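Local coordinates for protein aminotransferase, class III (Deinococcus radiodurans, PDB 3I4J) that probably works as a pyridoxal phosphate-dependent transaminase of class III, moving amino groups between substrates, at residues L207-G212 against S247-V252; R110-E115 against A276-E281. The protein carries 1 engineered substitution. All coordinates share one frame; numbering follows the deposited sequence.

Contact 1: residues L207-G212 against S247-V252; sequences LAPAPG and SRWSGV
The indole of Trp249 meets the segment Leu207-Gly212 edge-on: Pro209 O, Ala210 O, Ala208 CB and Gly212 N lie at its edge, near its plane, while the side chains of Pro209 and Trp249 cross at about a right angle. In the ring plane, NE1 donates to Ala210 O at 3.1 Å, with a nearly straight N-H...O angle of 163°. The donor sits above the carbonyl plane, 55° out of it, so the bond is directional for the indole but not aimed at a lone pair of the acceptor. To one side of NE1, Trp249 CZ2 comes within 3.3 Å of Pro209 O; to the other, Trp249 CD1 lies 3.8 Å from Gly212 N. Ala208 CB lies at the edge 4.4 Å from Trp249 CH2, whereas Pro209 CD comes from off the ring plane, 3.9 Å from Trp249 CZ2. Tryptophan suits this place because one flat group covers several backbone and proline atoms and still satisfies its buried N-H.

Trp249 also starts a type I' turn, closed by the bond from Val252 N to Trp249 O; Gly251 tolerates the positive phi it needs. Gly212 likewise has positive phi, as N-cap of helix 213-224. On that helix Tyr214 packs edge-to-face with Trp249, and Glu215 takes a hydrogen bond with Ser250 OG. The contact thus ties the loop leading from strand 191-196 into helix 213-224 to the loop between strands 227-231 and 256-259, while Ala208 and Arg248 both touch Thr349 on strand 343-349.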
# COMPACT_ATOMS: atom_id res chain seq x y z
N LEU C 207 24.26 -2.89 10.11
CA LEU C 207 24.82 -2.74 11.46
C LEU C 207 24.06 -3.68 12.38
O LEU C 207 22.83 -3.67 12.42
CB LEU C 207 24.65 -1.30 11.95
CG LEU C 207 25.14 -1.07 13.38
CD1 LEU C 207 26.65 -1.32 13.43
CD2 LEU C 207 24.81 0.34 13.84
N ALA C 208 24.79 -4.50 13.13
CA ALA C 208 24.18 -5.44 14.05
C ALA C 208 24.83 -5.36 15.42
O ALA C 208 26.05 -5.28 15.54
CB ALA C 208 24.30 -6.86 13.51
N PRO C 209 24.01 -5.37 16.49
CA PRO C 209 24.51 -5.30 17.86
C PRO C 209 25.28 -6.58 18.20
O PRO C 209 25.17 -7.58 17.49
CB PRO C 209 23.23 -5.18 18.69
CG PRO C 209 22.28 -4.49 17.73
CD PRO C 209 22.54 -5.24 16.46
N ALA C 210 26.05 -6.53 19.27
CA ALA C 210 26.84 -7.68 19.70
C ALA C 210 25.95 -8.69 20.41
O ALA C 210 24.82 -8.38 20.81
CB ALA C 210 27.96 -7.22 20.63
N PRO C 211 26.45 -9.93 20.58
CA PRO C 211 25.65 -10.94 21.27
C PRO C 211 25.26 -10.40 22.64
O PRO C 211 26.00 -9.60 23.23
CB PRO C 211 26.61 -12.13 21.35
CG PRO C 211 27.40 -11.99 20.08
CD PRO C 211 27.70 -10.51 20.05
N GLY C 212 24.10 -10.82 23.14
CA GLY C 212 23.63 -10.39 24.44
C GLY C 212 22.79 -9.12 24.45
O GLY C 212 22.10 -8.83 25.43
N SER C 247 15.58 -13.54 16.51
CA SER C 247 15.78 -14.87 17.10
C SER C 247 17.23 -15.31 17.17
O SER C 247 17.57 -16.22 17.92
CB SER C 247 14.97 -15.92 16.33
OG SER C 247 13.59 -15.63 16.40
N ARG C 248 18.10 -14.68 16.37
CA ARG C 248 19.51 -15.05 16.39
C ARG C 248 20.09 -14.76 17.76
O ARG C 248 21.13 -15.32 18.15
CB ARG C 248 20.28 -14.27 15.31
CG ARG C 248 19.91 -14.68 13.89
CD ARG C 248 20.72 -13.90 12.87
NE ARG C 248 22.15 -14.18 12.98
CZ ARG C 248 22.79 -15.12 12.28
NH1 ARG C 248 22.13 -15.87 11.40
NH2 ARG C 248 24.09 -15.31 12.47
N TRP C 249 19.43 -13.88 18.51
CA TRP C 249 19.86 -13.54 19.85
C TRP C 249 19.13 -14.41 20.88
O TRP C 249 18.14 -13.99 21.47
CB TRP C 249 19.58 -12.05 20.12
CG TRP C 249 20.63 -11.10 19.57
CD1 TRP C 249 21.67 -10.55 20.26
CD2 TRP C 249 20.72 -10.60 18.23
NE1 TRP C 249 22.40 -9.72 19.43
CE2 TRP C 249 21.84 -9.74 18.18
CE3 TRP C 249 19.96 -10.79 17.06
CZ2 TRP C 249 22.23 -9.06 17.01
CZ3 TRP C 249 20.35 -10.12 15.90
CH2 TRP C 249 21.47 -9.27 15.88
N SER C 250 19.62 -15.63 21.07
CA SER C 250 19.05 -16.56 22.04
C SER C 250 17.55 -16.81 21.89
O SER C 250 16.86 -17.06 22.88
CB SER C 250 19.34 -16.08 23.46
OG SER C 250 20.73 -15.90 23.66
N GLY C 251 17.05 -16.75 20.66
CA GLY C 251 15.63 -16.98 20.43
C GLY C 251 14.69 -15.94 21.00
O GLY C 251 13.50 -16.22 21.17
N VAL C 252 15.20 -14.75 21.29
CA VAL C 252 14.36 -13.68 21.83
C VAL C 252 13.19 -13.39 20.90
O VAL C 252 13.32 -13.43 19.68
CB VAL C 252 15.18 -12.37 22.04
CG1 VAL C 252 14.24 -11.19 22.27
CG2 VAL C 252 16.11 -12.53 23.24

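Contact 2: residues R110-E115 against A276-E281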
# COMPACT_ATOMS: atom_id res chain seq x y z
N ARG C 110 0.29 2.00 21.41
CA ARG C 110 -0.38 3.08 22.13
C ARG C 110 -1.73 2.61 22.65
O ARG C 110 -2.04 2.79 23.83
CB ARG C 110 -0.55 4.29 21.21
CG ARG C 110 -1.46 5.41 21.74
CD ARG C 110 -1.00 6.00 23.07
NE ARG C 110 -1.91 7.06 23.53
CZ ARG C 110 -1.89 7.59 24.75
NH1 ARG C 110 -1.00 7.17 25.65
NH2 ARG C 110 -2.76 8.53 25.08
N GLN C 111 -2.54 2.00 21.79
CA GLN C 111 -3.85 1.52 22.22
C GLN C 111 -3.77 0.52 23.36
O GLN C 111 -4.60 0.53 24.27
CB GLN C 111 -4.61 0.88 21.05
CG GLN C 111 -6.02 0.44 21.46
CD GLN C 111 -6.86 -0.03 20.30
OE1 GLN C 111 -6.44 0.04 19.14
NE2 GLN C 111 -8.06 -0.53 20.60
N TYR C 112 -2.77 -0.36 23.31
CA TYR C 112 -2.59 -1.37 24.34
C TYR C 112 -2.58 -0.75 25.74
O TYR C 112 -3.30 -1.20 26.64
CB TYR C 112 -1.27 -2.11 24.10
CG TYR C 112 -0.89 -3.11 25.18
CD1 TYR C 112 -1.51 -4.35 25.25
CD2 TYR C 112 0.11 -2.80 26.11
CE1 TYR C 112 -1.15 -5.28 26.24
CE2 TYR C 112 0.47 -3.72 27.10
CZ TYR C 112 -0.15 -4.95 27.15
OH TYR C 112 0.21 -5.87 28.11
N HIS C 113 -1.77 0.28 25.93
CA HIS C 113 -1.69 0.94 27.24
C HIS C 113 -2.93 1.73 27.61
O HIS C 113 -3.30 1.80 28.78
CB HIS C 113 -0.44 1.81 27.28
CG HIS C 113 0.83 1.02 27.22
ND1 HIS C 113 1.79 1.22 26.25
CD2 HIS C 113 1.25 -0.03 27.96
CE1 HIS C 113 2.75 0.32 26.40
NE2 HIS C 113 2.45 -0.45 27.43
N VAL C 114 -3.58 2.32 26.61
CA VAL C 114 -4.80 3.08 26.86
C VAL C 114 -5.91 2.15 27.34
O VAL C 114 -6.67 2.48 28.26
CB VAL C 114 -5.26 3.82 25.58
CG1 VAL C 114 -6.69 4.32 25.76
CG2 VAL C 114 -4.33 4.99 25.30
N GLU C 115 -6.00 0.97 26.73
CA GLU C 115 -7.03 -0.01 27.10
C GLU C 115 -6.82 -0.50 28.52
O GLU C 115 -7.79 -0.83 29.22
CB GLU C 115 -6.99 -1.21 26.16
CG GLU C 115 -7.35 -0.93 24.71
CD GLU C 115 -8.79 -0.50 24.53
OE1 GLU C 115 -9.61 -0.76 25.44
OE2 GLU C 115 -9.11 0.10 23.47
N ALA C 276 1.54 -10.41 19.99
CA ALA C 276 1.41 -11.40 21.05
C ALA C 276 -0.06 -11.48 21.45
O ALA C 276 -0.76 -10.47 21.43
CB ALA C 276 2.26 -11.00 22.24
N PRO C 277 -0.55 -12.68 21.81
CA PRO C 277 -1.95 -12.89 22.22
C PRO C 277 -2.43 -11.85 23.23
O PRO C 277 -3.54 -11.33 23.12
CB PRO C 277 -1.93 -14.29 22.82
CG PRO C 277 -0.89 -14.98 22.04
CD PRO C 277 0.21 -13.94 21.93
N GLN C 278 -1.60 -11.56 24.22
CA GLN C 278 -1.91 -10.59 25.27
C GLN C 278 -2.26 -9.22 24.68
O GLN C 278 -3.22 -8.58 25.10
CB GLN C 278 -0.70 -10.44 26.20
CG GLN C 278 -0.69 -9.20 27.08
CD GLN C 278 -1.63 -9.30 28.26
OE1 GLN C 278 -2.85 -9.39 28.09
NE2 GLN C 278 -1.07 -9.29 29.46
N VAL C 279 -1.48 -8.78 23.70
CA VAL C 279 -1.72 -7.49 23.07
C VAL C 279 -3.01 -7.53 22.25
O VAL C 279 -3.82 -6.61 22.33
CB VAL C 279 -0.53 -7.11 22.17
CG1 VAL C 279 -0.82 -5.79 21.45
CG2 VAL C 279 0.74 -6.99 23.01
N TYR C 280 -3.19 -8.59 21.47
CA TYR C 280 -4.39 -8.74 20.65
C TYR C 280 -5.65 -8.75 21.51
O TYR C 280 -6.61 -8.01 21.25
CB TYR C 280 -4.32 -10.05 19.85
CG TYR C 280 -5.59 -10.38 19.09
CD1 TYR C 280 -6.03 -9.58 18.04
CD2 TYR C 280 -6.34 -11.51 19.41
CE1 TYR C 280 -7.19 -9.88 17.33
CE2 TYR C 280 -7.51 -11.83 18.72
CZ TYR C 280 -7.93 -11.01 17.68
OH TYR C 280 -9.08 -11.31 17.00
N GLU C 281 -5.65 -9.58 22.55
CA GLU C 281 -6.80 -9.70 23.44
C GLU C 281 -7.14 -8.38 24.14
O GLU C 281 -8.31 -8.09 24.40
CB GLU C 281 -6.55 -10.79 24.48
CG GLU C 281 -6.41 -12.18 23.90
CD GLU C 281 -5.93 -13.19 24.94
OE1 GLU C 281 -6.45 -13.17 26.07
OE2 GLU C 281 -5.04 -14.01 24.61
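Tyr112 reaches from helix 98-115 to the start of helix 277-284 and crosses both Gln278 and Val279 at about a right angle. Its CG stands anti to the backbone N (chi1 175°), which carries the ring out from its own helix along the flank of the other; tyrosine suits the place as a long flat group able to span to the neighbouring helix. At the far end of the phenol, Gln278 CG lies at the ring edge, near its plane, 3.6 Å from Tyr112 OH. The glutamine chain bends at chi2, and its amide plane ends up 63° from the ring plane; Gln278 NE2 remains 3.9 Å from Tyr112 OH, too long for a bond. Glutamine fits this exposed rim, offering a methylene to pack and an amide that can face solvent. Nearer the root of the ring, Tyr112 CD1 comes to 3.8 Å from Val279 CA, showing that the helix backbone itself is part of the surface. Both methyls of Val279 join in: Tyr112 CE1 is 4.1 Å from Val279 CG2, and Tyr112 CD1 is equally far from Val279 CG1. A compact branched residue suits this buried spot, since its two methyls can both touch the ring while its CA stays close to it, and Ile227 of strand 227-231 packs against both Tyr112 and Val279.

Within its own helix, Tyr112 CD2 lies 3.4 Å above one face of the His113 ring, offset toward the rim. On helix 277-284, Tyr280 points away from helix 98-115 and packs edge-to-face with Phe5 of the second subunit. Between the two helices the chemistry is therefore that of van der Waals packing, the Gln278 methylene CG lying against the Tyr112 hydroxyl and CE1; the fit depends on shape rather than on polar pairing.

How the contacts relate
Both loops of contact 1 come between the two helices of contact 2 in the sequence. The order is helix 98-115, then loops 207-212 and 247-252, then helix 277-284. The centres of the two contacts are 26 Å apart and the nearest atoms about 11 Å, so they do not touch, yet both border the same seven-stranded mixed sheet. The helices of contact 2 follow neighbouring strands 91-95 and 271-275 at one end of it; the loops of contact 1 join more central strands. Helix 213-224, entered from contact 1, ends close to contact 2, where His113 bonds weakly to Gly225 O. Both join elements that connect strands of this sheet, in what is probably the large domain of a fold-type I pyridoxal phosphate enzyme.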